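Long-range contact in copper homeostasis protein CutC (Streptococcus agalactiae, PDB 2BDQ), which probably binds copper ions and is thought to take part in copper homeostasis in the cytoplasm: residues Ala20-Val25 with Lys53-Ala58. Sequence-based numbering, arbitrary orientation.
Sequences AIISRV and KGISVA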
# COMPACT_ATOMS: atom_id res chain seq x y z
N ALA A 20 -11.48 -24.92 0.22
CA ALA A 20 -12.41 -25.77 -0.52
C ALA A 20 -12.86 -25.10 -1.82
O ALA A 20 -13.21 -25.78 -2.78
CB ALA A 20 -13.61 -26.10 0.35
N ILE A 21 -12.84 -23.76 -1.84
CA ILE A 21 -13.25 -23.00 -3.01
C ILE A 21 -12.16 -22.07 -3.54
O ILE A 21 -12.03 -21.87 -4.75
CB ILE A 21 -14.52 -22.16 -2.71
CG1 ILE A 21 -14.38 -21.49 -1.36
CG2 ILE A 21 -15.76 -23.06 -2.76
CD1 ILE A 21 -15.63 -20.73 -0.92
N ILE A 22 -11.38 -21.49 -2.63
CA ILE A 22 -10.30 -20.60 -3.03
C ILE A 22 -8.97 -21.26 -2.73
O ILE A 22 -8.65 -21.54 -1.58
CB ILE A 22 -10.40 -19.26 -2.29
CG1 ILE A 22 -11.64 -18.51 -2.79
CG2 ILE A 22 -9.12 -18.44 -2.51
CD1 ILE A 22 -11.88 -17.17 -2.12
N SER A 23 -8.18 -21.52 -3.77
CA SER A 23 -6.90 -22.18 -3.56
C SER A 23 -5.72 -21.23 -3.46
O SER A 23 -4.68 -21.58 -2.91
CB SER A 23 -6.65 -23.21 -4.67
OG SER A 23 -6.75 -22.63 -5.97
N ARG A 24 -5.88 -20.01 -3.95
CA ARG A 24 -4.78 -19.06 -3.91
C ARG A 24 -5.29 -17.63 -3.78
O ARG A 24 -6.42 -17.32 -4.16
CB ARG A 24 -3.96 -19.21 -5.19
CG ARG A 24 -2.60 -18.58 -5.18
CD ARG A 24 -1.83 -19.05 -6.41
NE ARG A 24 -2.48 -18.61 -7.64
CZ ARG A 24 -2.70 -19.38 -8.70
NH1 ARG A 24 -2.32 -20.65 -8.72
NH2 ARG A 24 -3.30 -18.86 -9.77
N VAL A 25 -4.45 -16.77 -3.23
CA VAL A 25 -4.81 -15.38 -3.07
C VAL A 25 -3.68 -14.51 -3.58
O VAL A 25 -2.50 -14.85 -3.41
CB VAL A 25 -5.14 -15.06 -1.57
CG1 VAL A 25 -4.30 -15.92 -0.68
CG2 VAL A 25 -4.90 -13.59 -1.27
N LYS A 53 -4.23 -22.06 6.71
CA LYS A 53 -5.53 -22.49 6.20
C LYS A 53 -5.38 -23.27 4.89
O LYS A 53 -6.36 -23.59 4.22
CB LYS A 53 -6.45 -21.28 5.97
CG LYS A 53 -6.78 -20.51 7.23
CD LYS A 53 -7.58 -19.25 6.94
CE LYS A 53 -9.01 -19.53 6.52
NZ LYS A 53 -9.75 -18.25 6.35
N GLY A 54 -4.13 -23.58 4.54
CA GLY A 54 -3.87 -24.34 3.33
C GLY A 54 -4.12 -23.62 2.01
O GLY A 54 -4.67 -24.21 1.08
N ILE A 55 -3.74 -22.36 1.93
CA ILE A 55 -3.94 -21.62 0.69
C ILE A 55 -2.64 -20.92 0.29
O ILE A 55 -1.94 -20.36 1.13
CB ILE A 55 -5.10 -20.61 0.82
CG1 ILE A 55 -5.10 -19.67 -0.38
CG2 ILE A 55 -4.99 -19.86 2.12
CD1 ILE A 55 -6.26 -18.70 -0.37
N SER A 56 -2.32 -20.97 -1.00
CA SER A 56 -1.11 -20.36 -1.54
C SER A 56 -1.24 -18.85 -1.62
O SER A 56 -2.35 -18.32 -1.67
CB SER A 56 -0.80 -20.92 -2.93
OG SER A 56 -0.61 -22.32 -2.88
N VAL A 57 -0.10 -18.19 -1.65
CA VAL A 57 -0.04 -16.73 -1.69
C VAL A 57 0.87 -16.17 -2.77
O VAL A 57 2.06 -16.44 -2.78
CB VAL A 57 0.48 -16.19 -0.35
CG1 VAL A 57 0.40 -14.66 -0.33
CG2 VAL A 57 -0.31 -16.79 0.80
N ALA A 58 0.30 -15.38 -3.68
CA ALA A 58 1.08 -14.76 -4.75
C ALA A 58 1.22 -13.29 -4.36
O ALA A 58 0.23 -12.57 -4.28
CB ALA A 58 0.35 -14.89 -6.08
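In the beta-alpha-beta unit made of strand 24-28, helix 40-52 and strand 56-60, the two strands meet side by side at their N-terminal ends. A parallel ladder ties them. Ser56 N donates to Ser23 O (3.1 Å) in the plane of that carbonyl. Val25 N reaches Ser56 O (3.0 Å) from above the carbonyl plane. Ala58 N meets Val25 O (2.9 Å) almost along the C=O axis. This last bond is nearly linear, with an N-H...O angle of 176°. On the face turned to helix 40-52, Ile55 stretches out with CG1 anti to its backbone N (chi1 168°). Its CD1 tip touches Ile22 CG2 (3.6 Å) and, more tightly, Val25 CG1 (3.4 Å). Ile22 runs alongside Ile55, whereas Val25 crosses it at about a right angle; Leu50 of the helix packs on both Val25 and Ile55. On the opposite face of the sheet, turned into the barrel, Arg24 lays CG against Ser56 CB (3.7 Å) before bending at chi3 (63°), and its guanidinium forms a salt bridge with Glu5 and a hydrogen bond with Gln203. Neighbouring parallel strands joined by a helical crossover form the repeating unit of the eight-stranded TIM barrel, the clan of the CutC family.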